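Local coordinates for protein nodulation fucosyltransferase NodZ (Bradyrhizobium sp., PDB 2HHC) that belongs to the NodZ family of nodulation proteins, in the GT-B clan, whose members typically pair two Rossmann-like halves across a cleft, at residues Pro55-Pro60 against Ser266-Met271; Asp17-Leu22 against Ile38-Ser43. All coordinates share one frame; numbering follows the deposited sequence. Where two conformers were deposited one is given.

Contact 1 of 2, residues Pro55-Pro60 against Ser266-Met271; sequences PAFFEP and SALIDM
Leu268, on helix 258-274, pushes its forked tip between Phe57 and Phe58, and it is the one residue of 266-271 that touches 55-60, in a small apolar contact of 114 Å². Its CB points toward 55-60, yet neither CB nor CG lies within 4.2 Å of that segment; they serve as the stalk. CG stands anti to the carbonyl carbon (chi1 -70°), and a nearly extended second torsion (chi2 163°) carries CD1 outward to Phe57. There the methyl meets CB of Phe57 at 3.7 Å and also touches the root of the ring, with Leu268 CD1 lying 3.9 Å from Phe57 CG. It reaches the ring obliquely, and the two side chains cross at about a right angle. The other methyl diverges toward Phe58, where Leu268 CD2 is 4.1 Å from CZ, the far end of that ring. Thus Phe57 is met near its base and Phe58 at its tip. Phenylalanine suits both places because it can offer carbon at either end of a long, flat group without a polar atom to satisfy, while leucine suits the third because its branching lets one residue touch two neighbours.

Around it, Phe57 packs edge-to-face with Phe15 and the Phe58 ring meets Phe54, while Ile261 and Tyr272 of the same helix 258-274 also touch Phe57 and Phe58. That helix flanks the sheet that holds strand 217-223, whereas helix 54-57 follows strand 35-39 of the other sheet, so the contact spans the two halves of a GT-B-like architecture. All three touching residues are buried, and dispersion and exclusion of water hold them. With no directional bond between the segments, the contact itself sets proximity more than exact orientation.

Contact 2 of 2, residues Asp17-Leu22 against Ile38-Ser43; sequences DCLWSL and IDWRGS
Apolar helix-to-strand packing, buried within the first beta-alpha-beta unit of the chain, sets Cys18, Leu19 and Leu22 of helix 15-32 against Ile38 of strand 35-39 and Trp40 in the loop that follows. Leu22 CG lies anti to its own N (chi1 -178°), which carries the methyls toward Ile38; Leu22 CD1 rests 3.8 Å from Ile38 CG1, and these branched chains cross at about a right angle. The indole of Trp40 is sandwiched toward its rim: Cys18 CB lies above one face, 3.7 Å from Trp40 CZ2, while Ile38 CG2 covers the opposite face. Cys18 SG sits over the five-membered ring at longer range, a sulfur-aromatic contact. Leu19 CD2 closes on the edge, 3.9 Å from Trp40 CH2.

In this crossover from strand 6-10 through the helix to strand 35-39, tryptophan brings one polar group into the core. A bound water accepts from Trp40 NE1 (2.9 Å) and donates to Cys18 O, bridging helix and loop. Beyond the packing, Asp39 forms an Asx turn through Arg41 N. Arg41 also grips the carboxylate side-on, NE to Asp39 OD1 and NH2 to Asp39 OD2, so OD1 receives two donors from opposite faces of its plane. Arg10 pairs with Asp39 OD2 as well, probably stabilising its negative charge.

In the fold
Both contacts are core, with every touching residue buried and centres about 12 Å apart, but they hold different things together. Contact 2 lies inside one half of the protein and ties a helix to its own following strand; contact 1 joins that half to the other, between residues more than 200 positions apart. Contact 1 buries about half as much surface as contact 2 and is made by apolar side chains, whereas contact 2 adds a bridging water and has charged groups beside it. Phe58 links the two: its CE2 is 4.0 Å from Trp40 CZ3, and the same ring approaches Leu19, so apolar packing continues from Trp40 and Leu19 through Phe58 to Leu268.

Contact 1 of 2, residues Pro55-Pro60 against Ser266-Met271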
ATOM      1  N   PRO A  55     -13.876  -5.333   0.839  1.00 29.79           N
ATOM      2  CA  PRO A  55     -15.072  -4.530   1.073  1.00 29.10           C
ATOM      3  C   PRO A  55     -15.228  -3.860   2.431  1.00 28.67           C
ATOM      4  O   PRO A  55     -16.100  -3.072   2.625  1.00 29.98           O
ATOM      5  CB  PRO A  55     -16.221  -5.524   0.845  1.00 30.35           C
ATOM      6  CG  PRO A  55     -15.601  -6.676   0.137  1.00 30.85           C
ATOM      7  CD  PRO A  55     -14.200  -6.734   0.553  1.00 30.11           C
ATOM      8  N   ALA A  56     -14.389  -4.242   3.376  1.00 29.69           N
ATOM      9  CA  ALA A  56     -14.404  -3.585   4.657  1.00 28.23           C
ATOM     10  C   ALA A  56     -13.810  -2.164   4.568  1.00 28.83           C
ATOM     11  O   ALA A  56     -14.122  -1.338   5.399  1.00 29.30           O
ATOM     12  CB  ALA A  56     -13.678  -4.434   5.716  1.00 30.73           C
ATOM     13  N   PHE A  57     -12.982  -1.917   3.544  1.00 27.72           N
ATOM     14  CA  PHE A  57     -12.317  -0.650   3.406  1.00 28.20           C
ATOM     15  C   PHE A  57     -12.626   0.118   2.131  1.00 27.73           C
ATOM     16  O   PHE A  57     -12.531   1.346   2.121  1.00 28.62           O
ATOM     17  CB  PHE A  57     -10.798  -0.882   3.517  1.00 29.40           C
ATOM     18  CG  PHE A  57     -10.405  -1.496   4.858  1.00 29.37           C
ATOM     19  CD1 PHE A  57     -10.462  -0.782   6.027  1.00 28.77           C
ATOM     20  CD2 PHE A  57     -10.097  -2.840   4.947  1.00 29.48           C
ATOM     21  CE1 PHE A  57     -10.178  -1.380   7.244  1.00 28.74           C
ATOM     22  CE2 PHE A  57      -9.810  -3.456   6.169  1.00 30.73           C
ATOM     23  CZ  PHE A  57      -9.830  -2.724   7.308  1.00 28.82           C
ATOM     24  N   PHE A  58     -12.977  -0.634   1.081  1.00 28.79           N
ATOM     25  CA  PHE A  58     -13.234  -0.039  -0.248  1.00 27.95           C
ATOM     26  C   PHE A  58     -14.636  -0.394  -0.705  1.00 28.87           C
ATOM     27  O   PHE A  58     -15.183  -1.413  -0.326  1.00 29.44           O
ATOM     28  CB  PHE A  58     -12.201  -0.555  -1.252  1.00 28.89           C
ATOM     29  CG  PHE A  58     -10.811  -0.063  -0.968  1.00 28.34           C
ATOM     30  CD1 PHE A  58     -10.398   1.167  -1.411  1.00 28.66           C
ATOM     31  CD2 PHE A  58      -9.977  -0.780  -0.189  1.00 29.22           C
ATOM     32  CE1 PHE A  58      -9.134   1.625  -1.101  1.00 29.52           C
ATOM     33  CE2 PHE A  58      -8.702  -0.309   0.114  1.00 29.10           C
ATOM     34  CZ  PHE A  58      -8.295   0.889  -0.357  1.00 30.14           C
ATOM     35  N   GLU A  59     -15.152   0.437  -1.586  1.00 28.85           N
ATOM     36  CA  GLU A  59     -16.454   0.205  -2.211  1.00 30.11           C
ATOM     37  C   GLU A  59     -16.398  -0.924  -3.228  1.00 30.42           C
ATOM     38  O   GLU A  59     -15.310  -1.215  -3.776  1.00 30.99           O
ATOM     39  CB  GLU A  59     -16.958   1.513  -2.841  1.00 28.96           C
ATOM     40  CG  GLU A  59     -17.227   2.610  -1.783  1.00 29.83           C
ATOM     41  CD  GLU A  59     -17.859   3.818  -2.330  1.00 33.09           C
ATOM     42  OE1 GLU A  59     -17.784   4.049  -3.556  1.00 36.29           O
ATOM     43  OE2 GLU A  59     -18.481   4.558  -1.530  1.00 33.40           O
ATOM     44  N   PRO A  60     -17.539  -1.593  -3.457  1.00 32.59           N
ATOM     45  CA  PRO A  60     -17.579  -2.646  -4.482  1.00 34.00           C
ATOM     46  C   PRO A  60     -17.055  -2.176  -5.802  1.00 33.66           C
ATOM     47  O   PRO A  60     -17.338  -1.042  -6.202  1.00 34.33           O
ATOM     48  CB  PRO A  60     -19.087  -2.943  -4.613  1.00 34.59           C
ATOM     49  CG  PRO A  60     -19.683  -2.537  -3.338  1.00 36.10           C
ATOM     50  CD  PRO A  60     -18.856  -1.394  -2.820  1.00 33.85           C
ATOM     51  N   SER A 266      -7.387   3.849  10.109  1.00 27.96           N
ATOM     52  CA  SER A 266      -6.362   4.788  10.497  1.00 29.22           C
ATOM     53  C   SER A 266      -5.145   4.796   9.549  1.00 28.45           C
ATOM     54  O   SER A 266      -4.603   5.826   9.170  1.00 29.48           O
ATOM     55  CB  SER A 266      -5.937   4.419  11.932  0.65 29.91           C
ATOM     56  OG  SER A 266      -4.957   5.321  12.377  0.65 36.27           O
ATOM     57  N   ALA A 267      -4.741   3.598   9.152  1.00 27.50           N
ATOM     58  CA  ALA A 267      -3.659   3.464   8.192  1.00 28.29           C
ATOM     59  C   ALA A 267      -4.005   4.147   6.874  1.00 28.54           C
ATOM     60  O   ALA A 267      -3.218   4.889   6.308  1.00 29.20           O
ATOM     61  CB  ALA A 267      -3.316   2.027   7.991  1.00 28.89           C
ATOM     62  N   LEU A 268      -5.210   3.876   6.374  1.00 27.58           N
ATOM     63  CA  LEU A 268      -5.623   4.437   5.094  1.00 27.56           C
ATOM     64  C   LEU A 268      -5.757   5.952   5.154  1.00 27.84           C
ATOM     65  O   LEU A 268      -5.368   6.653   4.205  1.00 28.67           O
ATOM     66  CB  LEU A 268      -6.931   3.781   4.618  1.00 28.16           C
ATOM     67  CG  LEU A 268      -6.787   2.321   4.178  1.00 26.92           C
ATOM     68  CD1 LEU A 268      -8.111   1.599   4.115  1.00 27.12           C
ATOM     69  CD2 LEU A 268      -6.019   2.196   2.833  1.00 27.22           C
ATOM     70  N   ILE A 269      -6.333   6.457   6.238  1.00 27.43           N
ATOM     71  CA  ILE A 269      -6.433   7.887   6.410  1.00 29.16           C
ATOM     72  C   ILE A 269      -5.047   8.556   6.304  1.00 29.59           C
ATOM     73  O   ILE A 269      -4.854   9.572   5.580  1.00 30.74           O
ATOM     74  CB  ILE A 269      -7.155   8.249   7.726  1.00 28.70           C
ATOM     75  CG1 ILE A 269      -8.619   7.814   7.664  1.00 28.90           C
ATOM     76  CG2 ILE A 269      -7.047   9.760   8.016  1.00 29.88           C
ATOM     77  CD1 ILE A 269      -9.285   7.700   9.040  1.00 29.75           C
ATOM     78  N   ASP A 270      -4.081   8.006   7.032  1.00 30.00           N
ATOM     79  CA  ASP A 270      -2.715   8.553   6.980  1.00 30.34           C
ATOM     80  C   ASP A 270      -2.106   8.431   5.575  1.00 30.25           C
ATOM     81  O   ASP A 270      -1.503   9.367   5.040  1.00 30.18           O
ATOM     82  CB  ASP A 270      -1.809   7.783   7.932  1.00 29.36           C
ATOM     83  CG  ASP A 270      -1.915   8.239   9.400  1.00 33.30           C
ATOM     84  OD1 ASP A 270      -2.598   9.250   9.666  1.00 34.86           O
ATOM     85  OD2 ASP A 270      -1.295   7.532  10.268  1.00 36.97           O
ATOM     86  N   MET A 271      -2.277   7.281   4.921  1.00 28.86           N
ATOM     87  CA  MET A 271      -1.669   7.031   3.588  1.00 29.87           C
ATOM     88  C   MET A 271      -2.197   8.038   2.562  1.00 30.45           C
ATOM     89  O   MET A 271      -1.448   8.571   1.759  1.00 29.48           O
ATOM     90  CB  MET A 271      -1.946   5.591   3.146  1.00 29.17           C
ATOM     91  CG  MET A 271      -1.222   4.567   3.908  1.00 33.05           C
ATOM     92  SD  MET A 271      -1.801   2.969   3.432  1.00 35.81           S
ATOM     93  CE  MET A 271      -1.298   2.954   1.803  1.00 29.23           C
TER

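Contact 2 of 2, residues Asp17-Leu22 against Ile38-Ser43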
ATOM      1  N   ASP A  17       1.581  -2.312   0.363  1.00 30.44           N
ATOM      2  CA  ASP A  17       1.996  -3.573  -0.287  1.00 30.45           C
ATOM      3  C   ASP A  17       0.816  -4.199  -0.991  1.00 30.07           C
ATOM      4  O   ASP A  17       0.883  -4.623  -2.135  1.00 30.40           O
ATOM      5  CB  ASP A  17       2.627  -4.438   0.809  1.00 29.84           C
ATOM      6  CG  ASP A  17       3.177  -5.773   0.339  1.00 32.64           C
ATOM      7  OD1 ASP A  17       3.010  -6.200  -0.838  1.00 32.62           O
ATOM      8  OD2 ASP A  17       3.722  -6.446   1.242  1.00 35.49           O
ATOM      9  N   CYS A  18      -0.299  -4.311  -0.298  1.00 30.80           N
ATOM     10  CA  CYS A  18      -1.488  -4.909  -0.918  1.00 30.80           C
ATOM     11  C   CYS A  18      -1.850  -4.213  -2.226  1.00 30.33           C
ATOM     12  O   CYS A  18      -2.148  -4.864  -3.220  1.00 30.92           O
ATOM     13  CB  CYS A  18      -2.687  -4.858   0.027  1.00 31.35           C
ATOM     14  SG  CYS A  18      -2.584  -5.871   1.521  1.00 33.64           S
ATOM     15  N   LEU A  19      -1.908  -2.874  -2.217  1.00 31.01           N
ATOM     16  CA  LEU A  19      -2.342  -2.120  -3.370  1.00 31.11           C
ATOM     17  C   LEU A  19      -1.311  -2.089  -4.514  1.00 29.90           C
ATOM     18  O   LEU A  19      -1.684  -2.079  -5.678  1.00 30.61           O
ATOM     19  CB  LEU A  19      -2.706  -0.682  -2.965  1.00 32.28           C
ATOM     20  CG  LEU A  19      -3.979  -0.649  -2.094  1.00 31.80           C
ATOM     21  CD1 LEU A  19      -4.184   0.734  -1.474  1.00 35.33           C
ATOM     22  CD2 LEU A  19      -5.181  -1.124  -2.873  1.00 34.72           C
ATOM     23  N   TRP A  20      -0.009  -2.110  -4.184  1.00 29.36           N
ATOM     24  CA  TRP A  20       1.041  -2.194  -5.224  1.00 29.65           C
ATOM     25  C   TRP A  20       0.987  -3.610  -5.844  1.00 30.46           C
ATOM     26  O   TRP A  20       1.019  -3.786  -7.049  1.00 29.61           O
ATOM     27  CB  TRP A  20       2.374  -1.942  -4.574  1.00 29.92           C
ATOM     28  CG  TRP A  20       3.508  -1.561  -5.504  1.00 28.23           C
ATOM     29  CD1 TRP A  20       3.624  -1.811  -6.865  1.00 27.75           C
ATOM     30  CD2 TRP A  20       4.662  -0.842  -5.137  1.00 29.14           C
ATOM     31  NE1 TRP A  20       4.787  -1.278  -7.333  1.00 27.68           N
ATOM     32  CE2 TRP A  20       5.459  -0.672  -6.297  1.00 27.94           C
ATOM     33  CE3 TRP A  20       5.121  -0.331  -3.927  1.00 30.87           C
ATOM     34  CZ2 TRP A  20       6.681  -0.030  -6.253  1.00 28.67           C
ATOM     35  CZ3 TRP A  20       6.330   0.286  -3.876  1.00 29.57           C
ATOM     36  CH2 TRP A  20       7.122   0.414  -5.028  1.00 29.41           C
ATOM     37  N   SER A  21       0.902  -4.644  -4.986  1.00 29.81           N
ATOM     38  CA  SER A  21       0.787  -6.016  -5.462  1.00 29.40           C
ATOM     39  C   SER A  21      -0.465  -6.235  -6.298  1.00 30.67           C
ATOM     40  O   SER A  21      -0.435  -6.941  -7.294  1.00 31.75           O
ATOM     41  CB  SER A  21       0.855  -6.982  -4.270  1.00 30.15           C
ATOM     42  OG  SER A  21       2.099  -6.957  -3.593  1.00 31.53           O
ATOM     43  N   LEU A  22      -1.531  -5.546  -5.917  1.00 29.83           N
ATOM     44  CA  LEU A  22      -2.778  -5.563  -6.725  1.00 30.60           C
ATOM     45  C   LEU A  22      -2.554  -5.013  -8.113  1.00 30.69           C
ATOM     46  O   LEU A  22      -3.011  -5.563  -9.111  1.00 31.49           O
ATOM     47  CB  LEU A  22      -3.887  -4.769  -6.051  1.00 31.71           C
ATOM     48  CG  LEU A  22      -5.256  -4.718  -6.735  1.00 31.57           C
ATOM     49  CD1 LEU A  22      -5.766  -6.133  -6.907  1.00 34.93           C
ATOM     50  CD2 LEU A  22      -6.156  -3.903  -5.915  1.00 31.98           C
ATOM     51  N   ILE A  38      -9.725 -10.039  -6.196  1.00 30.15           N
ATOM     52  CA  ILE A  38      -9.051  -9.380  -5.074  1.00 29.86           C
ATOM     53  C   ILE A  38      -9.383 -10.215  -3.839  1.00 29.75           C
ATOM     54  O   ILE A  38     -10.539 -10.261  -3.417  1.00 30.87           O
ATOM     55  CB  ILE A  38      -9.490  -7.932  -4.903  1.00 29.71           C
ATOM     56  CG1 ILE A  38      -9.410  -7.159  -6.226  1.00 31.56           C
ATOM     57  CG2 ILE A  38      -8.639  -7.291  -3.789  1.00 30.97           C
ATOM     58  CD1 ILE A  38      -9.789  -5.678  -6.141  1.00 31.52           C
ATOM     59  N   ASP A  39      -8.389 -10.920  -3.337  1.00 30.50           N
ATOM     60  CA  ASP A  39      -8.586 -11.896  -2.236  1.00 30.81           C
ATOM     61  C   ASP A  39      -7.786 -11.472  -1.018  1.00 30.23           C
ATOM     62  O   ASP A  39      -6.581 -11.779  -0.864  1.00 30.84           O
ATOM     63  CB  ASP A  39      -8.203 -13.289  -2.670  1.00 30.43           C
ATOM     64  CG  ASP A  39      -8.415 -14.301  -1.584  1.00 32.00           C
ATOM     65  OD1 ASP A  39      -8.936 -13.981  -0.493  1.00 31.06           O
ATOM     66  OD2 ASP A  39      -8.006 -15.476  -1.845  1.00 32.69           O
ATOM     67  N   TRP A  40      -8.413 -10.651  -0.185  1.00 30.35           N
ATOM     68  CA  TRP A  40      -7.808 -10.152   1.034  1.00 30.26           C
ATOM     69  C   TRP A  40      -8.316 -10.893   2.275  1.00 29.79           C
ATOM     70  O   TRP A  40      -8.321 -10.383   3.384  1.00 30.51           O
ATOM     71  CB  TRP A  40      -7.999  -8.664   1.188  1.00 30.61           C
ATOM     72  CG  TRP A  40      -7.224  -7.838   0.195  1.00 30.58           C
ATOM     73  CD1 TRP A  40      -6.437  -8.262  -0.842  1.00 31.71           C
ATOM     74  CD2 TRP A  40      -7.253  -6.387   0.113  1.00 30.99           C
ATOM     75  NE1 TRP A  40      -5.916  -7.180  -1.509  1.00 30.25           N
ATOM     76  CE2 TRP A  40      -6.389  -6.020  -0.916  1.00 30.16           C
ATOM     77  CE3 TRP A  40      -7.838  -5.402   0.892  1.00 31.61           C
ATOM     78  CZ2 TRP A  40      -6.178  -4.681  -1.257  1.00 31.21           C
ATOM     79  CZ3 TRP A  40      -7.614  -4.106   0.599  1.00 32.26           C
ATOM     80  CH2 TRP A  40      -6.774  -3.751  -0.478  1.00 31.63           C
ATOM     81  N   ARG A  41      -8.711 -12.162   2.111  1.00 29.86           N
ATOM     82  CA  ARG A  41      -8.955 -13.047   3.263  1.00 30.06           C
ATOM     83  C   ARG A  41      -7.701 -13.184   4.077  1.00 30.40           C
ATOM     84  O   ARG A  41      -6.620 -13.349   3.524  1.00 30.77           O
ATOM     85  CB  ARG A  41      -9.413 -14.438   2.794  1.00 29.95           C
ATOM     86  CG  ARG A  41     -10.844 -14.429   2.239  1.00 30.52           C
ATOM     87  CD  ARG A  41     -11.322 -15.777   1.695  1.00 29.73           C
ATOM     88  NE  ARG A  41     -10.520 -16.138   0.557  1.00 30.22           N
ATOM     89  CZ  ARG A  41     -10.600 -17.303  -0.065  1.00 30.44           C
ATOM     90  NH1 ARG A  41     -11.533 -18.157   0.318  1.00 31.50           N
ATOM     91  NH2 ARG A  41      -9.767 -17.596  -1.069  1.00 31.35           N
ATOM     92  N   GLY A  42      -7.852 -13.089   5.377  1.00 30.50           N
ATOM     93  CA  GLY A  42      -6.700 -13.225   6.310  1.00 30.12           C
ATOM     94  C   GLY A  42      -5.860 -11.964   6.500  1.00 30.39           C
ATOM     95  O   GLY A  42      -4.776 -12.009   7.119  1.00 31.65           O
ATOM     96  N   SER A  43      -6.394 -10.824   6.046  1.00 31.37           N
ATOM     97  CA  SER A  43      -5.783  -9.521   6.306  1.00 31.28           C
ATOM     98  C   SER A  43      -5.433  -9.338   7.777  1.00 31.58           C
ATOM     99  O   SER A  43      -6.161  -9.728   8.691  1.00 31.25           O
ATOM    100  CB  SER A  43      -6.773  -8.418   5.926  1.00 31.70           C
ATOM    101  OG  SER A  43      -6.337  -7.137   6.351  1.00 33.48           O
TER
HETATM  102  O   HOH W   1      -3.670  -7.368  -3.312  1.00 21.42           O